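Local coordinates for SAM-dependent methyltransferase (PDB 1WZN), which transfers a methyl group from S-adenosylmethionine to an acceptor substrate that the structure does not show, leaving S-adenosyl-L-homocysteine as the product, at the S-adenosyl-L-homocysteine site, the interface of chains A and B and the interface of chains A and C. Coordinates in Å, arbitrary orientation; residue numbers count along the deposited sequence, not the author numbering. Chains: chain A/B/C, SAM-dependent methyltransferase.

Contact 1: the S-adenosyl-L-homocysteine site. Residues chain A 5, 12, 19, 49-51, 54-55, 70-72, 75, 95-97, 112-113, 115, 119. With SAH (S-adenosyl-L-homocysteine), chain D.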
loop_
_atom_site.group_PDB
_atom_site.type_symbol
_atom_site.label_atom_id
_atom_site.label_comp_id
_atom_site.label_asym_id
_atom_site.label_seq_id
_atom_site.Cartn_x
_atom_site.Cartn_y
_atom_site.Cartn_z
ATOM N N TYR A 5 -5.924 20.323 24.474
ATOM C CA TYR A 5 -5.857 21.689 24.989
ATOM C C TYR A 5 -6.126 21.843 26.475
ATOM O O TYR A 5 -6.077 22.952 27.016
ATOM C CB TYR A 5 -6.832 22.551 24.192
ATOM C CG TYR A 5 -6.707 22.286 22.715
ATOM C CD1 TYR A 5 -5.459 22.303 22.100
ATOM C CD2 TYR A 5 -7.823 21.985 21.935
ATOM C CE1 TYR A 5 -5.316 22.028 20.755
ATOM C CE2 TYR A 5 -7.690 21.707 20.578
ATOM C CZ TYR A 5 -6.432 21.729 19.999
ATOM O OH TYR A 5 -6.264 21.434 18.670
ATOM N N TYR A 12 1.712 20.518 24.733
ATOM C CA TYR A 12 1.449 21.027 23.388
ATOM C C TYR A 12 2.702 21.515 22.646
ATOM O O TYR A 12 2.931 21.150 21.492
ATOM C CB TYR A 12 0.421 22.169 23.447
ATOM C CG TYR A 12 -0.087 22.592 22.080
ATOM C CD1 TYR A 12 -1.145 21.913 21.463
ATOM C CD2 TYR A 12 0.508 23.645 21.394
ATOM C CE1 TYR A 12 -1.590 22.279 20.195
ATOM C CE2 TYR A 12 0.071 24.017 20.124
ATOM C CZ TYR A 12 -0.977 23.327 19.532
ATOM O OH TYR A 12 -1.391 23.680 18.271
ATOM N N ARG A 19 6.414 22.826 14.572
ATOM C CA ARG A 19 5.653 24.029 14.265
ATOM C C ARG A 19 6.341 25.280 14.811
ATOM O O ARG A 19 6.292 26.354 14.227
ATOM C CB ARG A 19 4.263 23.884 14.887
ATOM C CG ARG A 19 3.275 24.918 14.348
ATOM C CD ARG A 19 2.855 25.927 15.422
ATOM N NE ARG A 19 1.715 26.725 14.962
ATOM C CZ ARG A 19 1.982 27.811 14.214
ATOM N NH1 ARG A 19 3.232 28.119 13.913
ATOM N NH2 ARG A 19 0.977 28.576 13.776
ATOM N N ALA A 49 -8.168 31.865 18.904
ATOM C CA ALA A 49 -7.806 30.481 19.235
ATOM C C ALA A 49 -6.285 30.429 19.246
ATOM O O ALA A 49 -5.664 29.598 18.583
ATOM C CB ALA A 49 -8.385 29.505 18.204
ATOM N N CYS A 50 -5.695 31.330 20.033
ATOM C CA CYS A 50 -4.243 31.474 20.124
ATOM C C CYS A 50 -3.446 30.351 20.768
ATOM O O CYS A 50 -2.222 30.336 20.653
ATOM C CB CYS A 50 -3.896 32.786 20.840
ATOM S SG CYS A 50 -4.419 32.824 22.562
ATOM N N GLY A 51 -4.121 29.430 21.451
ATOM C CA GLY A 51 -3.421 28.324 22.090
ATOM C C GLY A 51 -2.313 28.781 23.026
ATOM O O GLY A 51 -2.514 29.704 23.815
ATOM N N ILE A 54 2.151 30.391 20.191
ATOM C CA ILE A 54 3.338 30.231 19.358
ATOM C C ILE A 54 3.488 31.391 18.362
ATOM O O ILE A 54 4.479 32.119 18.408
ATOM C CB ILE A 54 3.316 28.850 18.649
ATOM C CG1 ILE A 54 3.564 27.757 19.697
ATOM C CG2 ILE A 54 4.384 28.783 17.563
ATOM C CD1 ILE A 54 3.326 26.341 19.217
ATOM N N PRO A 55 2.512 31.589 17.455
ATOM C CA PRO A 55 2.700 32.719 16.536
ATOM C C PRO A 55 2.397 34.067 17.213
ATOM O O PRO A 55 2.887 35.113 16.785
ATOM C CB PRO A 55 1.736 32.400 15.390
ATOM C CG PRO A 55 0.629 31.654 16.085
ATOM C CD PRO A 55 1.378 30.744 17.035
ATOM N N ASP A 70 -8.508 32.495 23.623
ATOM C CA ASP A 70 -8.622 31.048 23.529
ATOM C C ASP A 70 -9.689 30.536 24.479
ATOM O O ASP A 70 -9.930 31.104 25.547
ATOM C CB ASP A 70 -7.271 30.360 23.796
ATOM C CG ASP A 70 -7.223 28.939 23.239
ATOM O OD1 ASP A 70 -7.704 28.015 23.920
ATOM O OD2 ASP A 70 -6.722 28.753 22.106
ATOM N N LEU A 71 -10.349 29.464 24.064
ATOM C CA LEU A 71 -11.403 28.858 24.854
ATOM C C LEU A 71 -10.866 28.200 26.122
ATOM O O LEU A 71 -11.542 28.176 27.149
ATOM C CB LEU A 71 -12.135 27.803 24.010
ATOM C CG LEU A 71 -13.335 27.090 24.638
ATOM C CD1 LEU A 71 -14.418 28.108 24.980
ATOM C CD2 LEU A 71 -13.876 26.054 23.653
ATOM N N HIS A 72 -9.646 27.678 26.055
ATOM C CA HIS A 72 -9.079 26.976 27.195
ATOM C C HIS A 72 -8.002 27.686 28.003
ATOM O O HIS A 72 -6.934 28.029 27.494
ATOM C CB HIS A 72 -8.564 25.609 26.733
ATOM C CG HIS A 72 -9.636 24.731 26.165
ATOM N ND1 HIS A 72 -9.857 24.606 24.811
ATOM C CD2 HIS A 72 -10.584 23.980 26.774
ATOM C CE1 HIS A 72 -10.898 23.815 24.609
ATOM N NE2 HIS A 72 -11.357 23.423 25.784
ATOM N N MET A 75 -4.420 26.371 28.035
ATOM C CA MET A 75 -3.522 26.783 26.955
ATOM C C MET A 75 -2.990 28.188 27.235
ATOM O O MET A 75 -1.794 28.453 27.076
ATOM C CB MET A 75 -4.253 26.767 25.608
ATOM C CG MET A 75 -4.700 25.377 25.151
ATOM S SD MET A 75 -3.306 24.300 24.730
ATOM C CE MET A 75 -2.877 24.927 23.140
ATOM N N GLY A 95 -12.223 32.832 26.139
ATOM C CA GLY A 95 -13.527 33.020 25.537
ATOM C C GLY A 95 -13.662 32.232 24.252
ATOM O O GLY A 95 -12.676 31.725 23.712
ATOM N N ASP A 96 -14.894 32.140 23.770
ATOM C CA ASP A 96 -15.221 31.429 22.539
ATOM C C ASP A 96 -15.095 32.430 21.387
ATOM O O ASP A 96 -15.632 33.544 21.469
ATOM C CB ASP A 96 -16.667 30.928 22.637
ATOM C CG ASP A 96 -17.051 29.982 21.515
ATOM O OD1 ASP A 96 -16.505 30.095 20.399
ATOM O OD2 ASP A 96 -17.930 29.129 21.754
ATOM N N VAL A 97 -14.389 32.052 20.325
ATOM C CA VAL A 97 -14.229 32.942 19.178
ATOM C C VAL A 97 -15.573 33.283 18.535
ATOM O O VAL A 97 -15.715 34.339 17.915
ATOM C CB VAL A 97 -13.318 32.335 18.069
ATOM C CG1 VAL A 97 -11.904 32.131 18.598
ATOM C CG2 VAL A 97 -13.900 31.023 17.557
ATOM N N PHE A 112 -4.425 30.897 13.456
ATOM C CA PHE A 112 -3.352 30.034 12.985
ATOM C C PHE A 112 -3.455 28.549 13.282
ATOM O O PHE A 112 -3.982 28.126 14.315
ATOM C CB PHE A 112 -2.010 30.526 13.547
ATOM C CG PHE A 112 -1.592 31.884 13.050
ATOM C CD1 PHE A 112 -1.177 32.064 11.732
ATOM C CD2 PHE A 112 -1.599 32.980 13.905
ATOM C CE1 PHE A 112 -0.772 33.319 11.273
ATOM C CE2 PHE A 112 -1.197 34.238 13.458
ATOM C CZ PHE A 112 -0.782 34.410 12.142
ATOM N N PHE A 113 -2.928 27.773 12.343
ATOM C CA PHE A 113 -2.835 26.324 12.446
ATOM C C PHE A 113 -4.095 25.472 12.337
ATOM O O PHE A 113 -4.452 24.732 13.260
ATOM C CB PHE A 113 -2.053 25.961 13.720
ATOM C CG PHE A 113 -1.438 24.579 13.691
ATOM C CD1 PHE A 113 -0.834 24.092 12.533
ATOM C CD2 PHE A 113 -1.455 23.770 14.822
ATOM C CE1 PHE A 113 -0.258 22.817 12.503
ATOM C CE2 PHE A 113 -0.881 22.492 14.803
ATOM C CZ PHE A 113 -0.284 22.019 13.639
ATOM N N THR A 115 -7.259 25.852 12.626
ATOM C CA THR A 115 -8.397 25.911 13.527
ATOM C C THR A 115 -9.776 26.087 12.898
ATOM O O THR A 115 -10.778 25.771 13.536
ATOM C CB THR A 115 -8.166 26.975 14.618
ATOM O OG1 THR A 115 -6.977 26.635 15.337
ATOM C CG2 THR A 115 -9.336 27.016 15.604
ATOM N N PHE A 119 -14.876 24.171 13.138
ATOM C CA PHE A 119 -16.204 24.738 12.908
ATOM C C PHE A 119 -16.927 24.227 11.672
ATOM O O PHE A 119 -16.325 24.130 10.602
ATOM C CB PHE A 119 -16.072 26.260 12.815
ATOM C CG PHE A 119 -15.329 26.863 13.966
ATOM C CD1 PHE A 119 -15.930 26.973 15.210
ATOM C CD2 PHE A 119 -14.005 27.271 13.821
ATOM C CE1 PHE A 119 -15.223 27.483 16.302
ATOM C CE2 PHE A 119 -13.289 27.780 14.906
ATOM C CZ PHE A 119 -13.899 27.886 16.145
HETATM N N SAH D . -3.140 29.192 17.148
HETATM C CA SAH D . -2.330 28.213 17.992
HETATM C CB SAH D . -3.054 26.984 18.472
HETATM C CG SAH D . -3.635 25.976 17.493
HETATM S SD SAH D . -4.497 24.706 18.525
HETATM C C SAH D . -1.050 27.834 17.119
HETATM O O SAH D . -0.900 28.333 15.988
HETATM O OXT SAH D . -0.217 27.015 17.674
HETATM C "C5'" SAH D . -6.200 25.058 18.315
HETATM C "C4'" SAH D . -6.731 26.061 19.452
HETATM O "O4'" SAH D . -8.121 26.191 19.131
HETATM C "C3'" SAH D . -6.719 25.528 20.866
HETATM O "O3'" SAH D . -5.892 26.340 21.700
HETATM C "C2'" SAH D . -8.254 25.523 21.260
HETATM O "O2'" SAH D . -8.460 25.766 22.646
HETATM C "C1'" SAH D . -8.819 26.596 20.347
HETATM N N9 SAH D . -10.140 26.584 20.103
HETATM C C8 SAH D . -10.991 25.636 19.551
HETATM N N7 SAH D . -12.232 25.986 19.469
HETATM C C5 SAH D . -12.261 27.300 20.013
HETATM C C6 SAH D . -13.345 28.223 20.196
HETATM N N6 SAH D . -14.613 27.962 19.851
HETATM N N1 SAH D . -12.988 29.429 20.764
HETATM C C2 SAH D . -11.709 29.734 21.129
HETATM N N3 SAH D . -10.643 28.873 20.967
HETATM C C4 SAH D . -10.992 27.681 20.408
HETATM O O HOH W 1 0.350 27.916 20.227
#

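Contact 2: the interface of chains A and B. Residues chain A 158-160, 169; chain B 171, 173, 175, 186, 202, 204.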
loop_
_atom_site.group_PDB
_atom_site.type_symbol
_atom_site.label_atom_id
_atom_site.label_comp_id
_atom_site.label_asym_id
_atom_site.label_seq_id
_atom_site.Cartn_x
_atom_site.Cartn_y
_atom_site.Cartn_z
ATOM N N VAL A 158 3.163 6.629 13.904
ATOM C CA VAL A 158 3.751 6.788 15.229
ATOM C C VAL A 158 5.006 7.638 15.204
ATOM O O VAL A 158 5.812 7.542 14.281
ATOM C CB VAL A 158 4.102 5.419 15.848
ATOM C CG1 VAL A 158 4.627 5.605 17.261
ATOM C CG2 VAL A 158 2.873 4.524 15.854
ATOM N N TRP A 159 5.156 8.478 16.223
ATOM C CA TRP A 159 6.323 9.340 16.356
ATOM C C TRP A 159 6.566 9.664 17.826
ATOM O O TRP A 159 5.769 9.292 18.689
ATOM C CB TRP A 159 6.153 10.622 15.541
ATOM C CG TRP A 159 4.890 11.375 15.790
ATOM C CD1 TRP A 159 3.610 10.954 15.537
ATOM C CD2 TRP A 159 4.783 12.710 16.285
ATOM N NE1 TRP A 159 2.715 11.953 15.842
ATOM C CE2 TRP A 159 3.409 13.042 16.303
ATOM C CE3 TRP A 159 5.716 13.664 16.714
ATOM C CZ2 TRP A 159 2.945 14.290 16.733
ATOM C CZ3 TRP A 159 5.255 14.905 17.143
ATOM C CH2 TRP A 159 3.881 15.204 17.147
ATOM N N ASN A 160 7.666 10.354 18.119
ATOM C CA ASN A 160 7.983 10.652 19.508
ATOM C C ASN A 160 8.646 12.000 19.730
ATOM O O ASN A 160 9.277 12.552 18.833
ATOM C CB ASN A 160 8.895 9.559 20.072
ATOM C CG ASN A 160 10.246 9.504 19.368
ATOM O OD1 ASN A 160 10.330 9.211 18.177
ATOM N ND2 ASN A 160 11.308 9.789 20.108
ATOM N N VAL A 169 5.277 9.148 23.240
ATOM C CA VAL A 169 5.126 8.315 22.053
ATOM C C VAL A 169 3.714 8.628 21.601
ATOM O O VAL A 169 2.749 8.426 22.347
ATOM C CB VAL A 169 5.265 6.818 22.358
ATOM C CG1 VAL A 169 4.928 6.003 21.112
ATOM C CG2 VAL A 169 6.690 6.521 22.797
ATOM N N MET B 171 6.394 -2.411 19.437
ATOM C CA MET B 171 6.017 -1.648 18.255
ATOM C C MET B 171 7.253 -0.958 17.692
ATOM O O MET B 171 7.852 -0.110 18.356
ATOM C CB MET B 171 4.954 -0.603 18.606
ATOM C CG MET B 171 4.539 0.284 17.437
ATOM S SD MET B 171 2.985 1.152 17.755
ATOM C CE MET B 171 3.548 2.514 18.774
ATOM N N TRP B 173 9.239 1.187 14.452
ATOM C CA TRP B 173 9.039 2.074 13.317
ATOM C C TRP B 173 10.376 2.718 13.033
ATOM O O TRP B 173 11.279 2.709 13.876
ATOM C CB TRP B 173 7.931 3.112 13.583
ATOM C CG TRP B 173 8.251 4.243 14.525
ATOM C CD1 TRP B 173 8.685 5.496 14.188
ATOM C CD2 TRP B 173 8.100 4.241 15.950
ATOM N NE1 TRP B 173 8.807 6.276 15.316
ATOM C CE2 TRP B 173 8.457 5.530 16.411
ATOM C CE3 TRP B 173 7.698 3.275 16.884
ATOM C CZ2 TRP B 173 8.423 5.878 17.766
ATOM C CZ3 TRP B 173 7.664 3.622 18.234
ATOM C CH2 TRP B 173 8.026 4.914 18.660
ATOM N N GLU B 175 12.689 5.974 10.839
ATOM C CA GLU B 175 12.756 7.273 10.194
ATOM C C GLU B 175 14.114 7.267 9.508
ATOM O O GLU B 175 15.152 7.181 10.168
ATOM C CB GLU B 175 12.673 8.384 11.238
ATOM C CG GLU B 175 11.267 8.588 11.783
ATOM C CD GLU B 175 11.254 9.258 13.138
ATOM O OE1 GLU B 175 12.111 10.136 13.373
ATOM O OE2 GLU B 175 10.378 8.913 13.965
ATOM N N LYS B 186 13.293 3.095 16.134
ATOM C CA LYS B 186 12.480 3.348 17.310
ATOM C C LYS B 186 11.716 2.081 17.666
ATOM O O LYS B 186 11.215 1.374 16.791
ATOM C CB LYS B 186 11.484 4.478 17.033
ATOM C CG LYS B 186 12.052 5.643 16.225
ATOM C CD LYS B 186 12.443 6.814 17.089
ATOM C CE LYS B 186 12.744 8.023 16.216
ATOM N NZ LYS B 186 13.071 9.223 17.016
ATOM N N LEU B 202 11.070 3.249 25.668
ATOM C CA LEU B 202 11.282 3.599 24.273
ATOM C C LEU B 202 12.739 3.448 23.861
ATOM O O LEU B 202 13.630 4.041 24.472
ATOM C CB LEU B 202 10.837 5.044 24.013
ATOM C CG LEU B 202 11.217 5.605 22.641
ATOM C CD1 LEU B 202 10.403 4.907 21.568
ATOM C CD2 LEU B 202 10.973 7.117 22.604
ATOM N N ASP B 204 15.533 4.177 21.128
ATOM C CA ASP B 204 15.714 5.209 20.117
ATOM C C ASP B 204 17.201 5.327 19.798
ATOM O O ASP B 204 17.915 6.106 20.422
ATOM C CB ASP B 204 15.148 6.527 20.659
ATOM C CG ASP B 204 15.368 7.698 19.730
ATOM O OD1 ASP B 204 15.324 7.513 18.494
ATOM O OD2 ASP B 204 15.564 8.817 20.249
HETATM O O HOH W 2 9.455 11.047 15.719
HETATM O O HOH W 3 7.502 8.510 12.676
#

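Contact 3: the interface of chains A and C. Residues chain A 121, 181, 211, 213-214, 217-218; chain C 121, 181, 211-214, 217-218.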
loop_
_atom_site.group_PDB
_atom_site.type_symbol
_atom_site.label_atom_id
_atom_site.label_comp_id
_atom_site.label_asym_id
_atom_site.label_seq_id
_atom_site.Cartn_x
_atom_site.Cartn_y
_atom_site.Cartn_z
ATOM N N GLU A 121 -20.065 24.457 8.722
ATOM C CA GLU A 121 -20.422 25.568 7.844
ATOM C C GLU A 121 -21.110 26.744 8.533
ATOM O O GLU A 121 -20.711 27.895 8.346
ATOM C CB GLU A 121 -21.300 25.081 6.686
ATOM C CG GLU A 121 -21.455 26.115 5.584
ATOM C CD GLU A 121 -22.336 25.642 4.441
ATOM O OE1 GLU A 121 -23.551 25.444 4.660
ATOM O OE2 GLU A 121 -21.813 25.468 3.324
ATOM N N GLN A 181 -18.369 15.539 4.923
ATOM C CA GLN A 181 -17.131 16.291 5.081
ATOM C C GLN A 181 -16.686 16.403 6.543
ATOM O O GLN A 181 -16.374 17.491 7.041
ATOM C CB GLN A 181 -17.304 17.682 4.462
ATOM C CG GLN A 181 -17.379 17.657 2.933
ATOM C CD GLN A 181 -17.833 18.975 2.340
ATOM O OE1 GLN A 181 -18.960 19.096 1.850
ATOM N NE2 GLN A 181 -16.964 19.977 2.390
ATOM N N THR A 211 -12.470 22.704 1.179
ATOM C CA THR A 211 -11.552 22.891 0.064
ATOM C C THR A 211 -11.251 24.383 0.048
ATOM O O THR A 211 -11.960 25.166 0.680
ATOM C CB THR A 211 -12.189 22.528 -1.279
ATOM O OG1 THR A 211 -13.325 23.374 -1.507
ATOM C CG2 THR A 211 -12.618 21.058 -1.286
ATOM N N ARG A 213 -11.631 26.510 -2.356
ATOM C CA ARG A 213 -12.739 27.209 -2.995
ATOM C C ARG A 213 -13.923 27.364 -2.046
ATOM O O ARG A 213 -14.602 28.390 -2.061
ATOM C CB ARG A 213 -13.166 26.468 -4.263
ATOM C CG ARG A 213 -14.255 27.175 -5.060
ATOM C CD ARG A 213 -14.435 26.490 -6.401
ATOM N NE ARG A 213 -13.192 26.523 -7.164
ATOM C CZ ARG A 213 -12.816 25.586 -8.028
ATOM N NH1 ARG A 213 -13.586 24.528 -8.246
ATOM N NH2 ARG A 213 -11.662 25.707 -8.667
ATOM N N GLU A 214 -14.168 26.349 -1.222
ATOM C CA GLU A 214 -15.264 26.398 -0.256
ATOM C C GLU A 214 -15.062 27.543 0.723
ATOM O O GLU A 214 -15.973 28.327 0.982
ATOM C CB GLU A 214 -15.336 25.111 0.558
ATOM C CG GLU A 214 -16.029 23.954 -0.096
ATOM C CD GLU A 214 -15.979 22.731 0.788
ATOM O OE1 GLU A 214 -16.728 21.779 0.541
ATOM O OE2 GLU A 214 -15.180 22.722 1.741
ATOM N N LEU A 217 -15.625 30.893 -0.976
ATOM C CA LEU A 217 -17.049 31.146 -1.194
ATOM C C LEU A 217 -17.738 31.556 0.102
ATOM O O LEU A 217 -18.637 32.400 0.102
ATOM C CB LEU A 217 -17.741 29.896 -1.750
ATOM C CG LEU A 217 -17.383 29.449 -3.166
ATOM C CD1 LEU A 217 -18.037 28.101 -3.442
ATOM C CD2 LEU A 217 -17.847 30.495 -4.178
ATOM N N LEU A 218 -17.330 30.951 1.211
ATOM C CA LEU A 218 -17.930 31.285 2.494
ATOM C C LEU A 218 -17.422 32.635 2.997
ATOM O O LEU A 218 -18.161 33.380 3.633
ATOM C CB LEU A 218 -17.625 30.187 3.518
ATOM C CG LEU A 218 -18.293 28.836 3.233
ATOM C CD1 LEU A 218 -17.657 27.747 4.082
ATOM C CD2 LEU A 218 -19.783 28.940 3.510
ATOM N N GLU C 121 -15.598 26.764 -11.666
ATOM C CA GLU C 121 -16.553 27.541 -10.884
ATOM C C GLU C 121 -17.366 28.548 -11.692
ATOM O O GLU C 121 -18.592 28.602 -11.578
ATOM C CB GLU C 121 -15.838 28.265 -9.737
ATOM C CG GLU C 121 -16.791 28.846 -8.705
ATOM C CD GLU C 121 -16.080 29.538 -7.555
ATOM O OE1 GLU C 121 -15.414 30.567 -7.793
ATOM O OE2 GLU C 121 -16.188 29.056 -6.408
ATOM N N GLN C 181 -7.916 22.379 -7.239
ATOM C CA GLN C 181 -9.017 21.435 -7.392
ATOM C C GLN C 181 -9.204 20.974 -8.831
ATOM O O GLN C 181 -10.314 21.000 -9.372
ATOM C CB GLN C 181 -10.304 22.061 -6.853
ATOM C CG GLN C 181 -10.225 22.307 -5.354
ATOM C CD GLN C 181 -11.380 23.115 -4.812
ATOM O OE1 GLN C 181 -11.174 24.089 -4.088
ATOM N NE2 GLN C 181 -12.604 22.714 -5.148
ATOM N N THR C 211 -16.853 19.423 -3.704
ATOM C CA THR C 211 -17.390 18.676 -2.579
ATOM C C THR C 211 -18.899 18.916 -2.655
ATOM O O THR C 211 -19.352 19.800 -3.383
ATOM C CB THR C 211 -16.896 19.233 -1.252
ATOM O OG1 THR C 211 -17.302 20.602 -1.149
ATOM C CG2 THR C 211 -15.376 19.134 -1.156
ATOM N N PRO C 212 -19.696 18.138 -1.910
ATOM C CA PRO C 212 -21.151 18.328 -1.942
ATOM C C PRO C 212 -21.530 19.735 -1.470
ATOM O O PRO C 212 -22.361 20.406 -2.073
ATOM C CB PRO C 212 -21.659 17.252 -0.985
ATOM C CG PRO C 212 -20.637 16.175 -1.115
ATOM C CD PRO C 212 -19.338 16.951 -1.116
ATOM N N ARG C 213 -20.904 20.169 -0.381
ATOM C CA ARG C 213 -21.157 21.490 0.189
ATOM C C ARG C 213 -20.856 22.589 -0.816
ATOM O O ARG C 213 -21.596 23.563 -0.937
ATOM C CB ARG C 213 -20.288 21.680 1.437
ATOM C CG ARG C 213 -20.251 23.088 2.006
ATOM C CD ARG C 213 -19.476 23.076 3.322
ATOM N NE ARG C 213 -20.081 22.129 4.257
ATOM C CZ ARG C 213 -19.416 21.473 5.203
ATOM N NH1 ARG C 213 -18.113 21.655 5.348
ATOM N NH2 ARG C 213 -20.057 20.624 5.994
ATOM N N GLU C 214 -19.756 22.420 -1.536
ATOM C CA GLU C 214 -19.324 23.390 -2.526
ATOM C C GLU C 214 -20.344 23.561 -3.648
ATOM O O GLU C 214 -20.640 24.688 -4.064
ATOM C CB GLU C 214 -17.976 22.953 -3.092
ATOM C CG GLU C 214 -17.191 24.042 -3.770
ATOM C CD GLU C 214 -15.760 23.622 -4.031
ATOM O OE1 GLU C 214 -15.050 24.357 -4.744
ATOM O OE2 GLU C 214 -15.345 22.560 -3.519
ATOM N N LEU C 217 -23.442 25.323 -2.377
ATOM C CA LEU C 217 -23.191 26.755 -2.231
ATOM C C LEU C 217 -23.378 27.493 -3.547
ATOM O O LEU C 217 -24.043 28.530 -3.600
ATOM C CB LEU C 217 -21.770 27.001 -1.719
ATOM C CG LEU C 217 -21.526 26.723 -0.235
ATOM C CD1 LEU C 217 -20.042 26.901 0.073
ATOM C CD2 LEU C 217 -22.372 27.678 0.610
ATOM N N LEU C 218 -22.781 26.957 -4.607
ATOM C CA LEU C 218 -22.876 27.559 -5.926
ATOM C C LEU C 218 -24.295 27.481 -6.498
ATOM O O LEU C 218 -24.715 28.365 -7.245
ATOM C CB LEU C 218 -21.896 26.875 -6.885
ATOM C CG LEU C 218 -20.396 27.039 -6.611
ATOM C CD1 LEU C 218 -19.600 26.090 -7.493
ATOM C CD2 LEU C 218 -19.981 28.481 -6.867
HETATM O O HOH W 4 -18.252 19.494 7.914
HETATM O O HOH W 5 -11.643 23.451 -10.253
#

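Contact 1: the S-adenosyl-L-homocysteine site
With CG anti to the backbone N (chi1 -160°), A:Asp70 at the end of strand 65-70 turns its carboxylate edge-on to the ribose diol of S-adenosyl-L-homocysteine (SAH). Each oxygen uses its syn lone pair: A:Asp70 OD1 takes the 2'-hydroxyl SAH O2' at 2.7 Å, A:Asp70 OD2 the 3'-hydroxyl SAH O3' at 2.6 Å. The backbone N of A:His72 holds OD1 on its anti lone pair, and that of A:Gly51 meets OD2 from above the plane, fixing the carboxylate's rotation. A:His72 ND1 adds a nearly straight bond to SAH O2' (2.8 Å), in its ring plane. The acidic residue ending the second strand and residues 49-51 of the glycine-rich loop (motif I) after strand 44-48 are hallmarks of Rossmann-like class I methyltransferases. Adenine is read at its Watson-Crick edge. A:Val97 N donates to SAH N1 (3.0 Å). The amino group SAH N6 donates to A:Asp96 OD1 (2.9 Å) from above the carboxylate plane. A:Leu71 CB covers one purine face. Ribose C3' lies over the centre of the A:Tyr5 ring, and A:Tyr12 OH comes tip-first to the sulfur SAH SD (3.3 Å). The homocysteine amino N donates to A:Ala49 O, on a lone pair, and to A:Phe112 O. The pocket buries almost the whole product and, by inference, holds the methyl donor likewise.

Contact 2: the interface of chains A and B
Strand 157-163 of chain A, with A:Val169 from strand 166-177, packs against strands 166-177, 182-192 and 198-208 of chain B. A:Val158, CG1 anti to the backbone N (chi1 -176°), crosses B:Trp173 at about a right angle and sets CG1 over the six-membered ring, 3.6 Å from the ring centroid. The indole is sandwiched between its own chain's B:Lys186 CB and A:Val158 CG1. B:Met171, bent at chi3 (80°), brings CE tip to tip with A:Val158, 3.6 Å from CG1. A:Val169 CG1 touches the ring's far corner at CH2. Next to this apolar patch, A:Asn160 holds CG in the crowded position between backbone N and carbonyl carbon (chi1 64°). A:Asn160 OD1 accepts from B:Lys186 NZ at 3.0 Å, in the carbonyl plane and on a lone pair, the two side chains crossing obliquely. B:Asp204 OD1, met from above its carboxylate plane, lies 3.2 Å from B:Lys186 NZ and helps position that amine. B:Leu202 CD2 packs beside A:Asn160 CB. Two waters reach B:Glu175 OE2, one from A:Asn160 N and OD1, the other from A:Val158 O. This strand-on-strand patch belongs to an interface without exact two-fold symmetry; it joins copies in the deposited assembly and may reflect crystal packing.

Contact 3: the interface of chains A and C
A:Thr211 OG1, in the crowded position, is gripped by two hydrogen bonds: it accepts from A:Glu214 N (3.1 Å) and donates to C:Glu214 OE2 (3.0 Å) from above the carboxylate plane. This is a two-fold, helix-to-helix contact between copies of a class I (Rossmann-like) SAM-dependent methyltransferase, which may or may not exist outside the crystal; the N-terminal turns of helices 212-219 (chain A) and 212-220 (chain C) face each other. A:Gln181 OE1 accepts from C:Arg213 N (3.1 Å) in the carbonyl plane; its twin, C:Gln181 OE1, takes A:Arg213 N at 3.0 Å, nearly along the C=O axis. The amide NE2 groups donate to syn lone pairs of A:Glu214 OE1 and C:Glu214 OE1 in their own chains, so the neighbouring carboxylate, itself in the interface, helps orient the amide. C:Glu214 OE1 lies near the C:Gln181 amide plane, whereas A:Glu214 OE1 is tilted out of the A:Gln181 plane. A:Thr211 CG2 meets C:Thr211 CG2 tip to tip at 3.4 Å, a tight fit. A:Arg213, anti at chi1 (-176°) and bent at chi3 (-60°), stacks its guanidinium on the C:Gln181 amide, the planes 29° apart. Water at its edge links NH1 and NH2 to C:Gln181 O. Long salt bridges join A:Arg213 NE to C:Glu214 OE1 (3.7 Å) and C:Arg213 NE to A:Glu121 OE2 (3.9 Å).

Contact 1 lies about 27 Å from contact 2 and 25 Å from contact 3, measured between the centres of their C-alpha atoms; contacts 2 and 3 are about 38 Å apart. They share no residue. Chain A gives strands 157-163 and 166-177 to contact 2, and the loop after strand 166-177 gives A:Gln181 to contact 3. A:Phe119 of contact 1 stands two residues before A:Glu121 of contact 3, so these two contacts are neighbours in sequence, though the structure alone does not establish any coupling. Chain A can thus meet two partners while keeping its product site within one subunit; the six-copy assembly may or may not persist in solution.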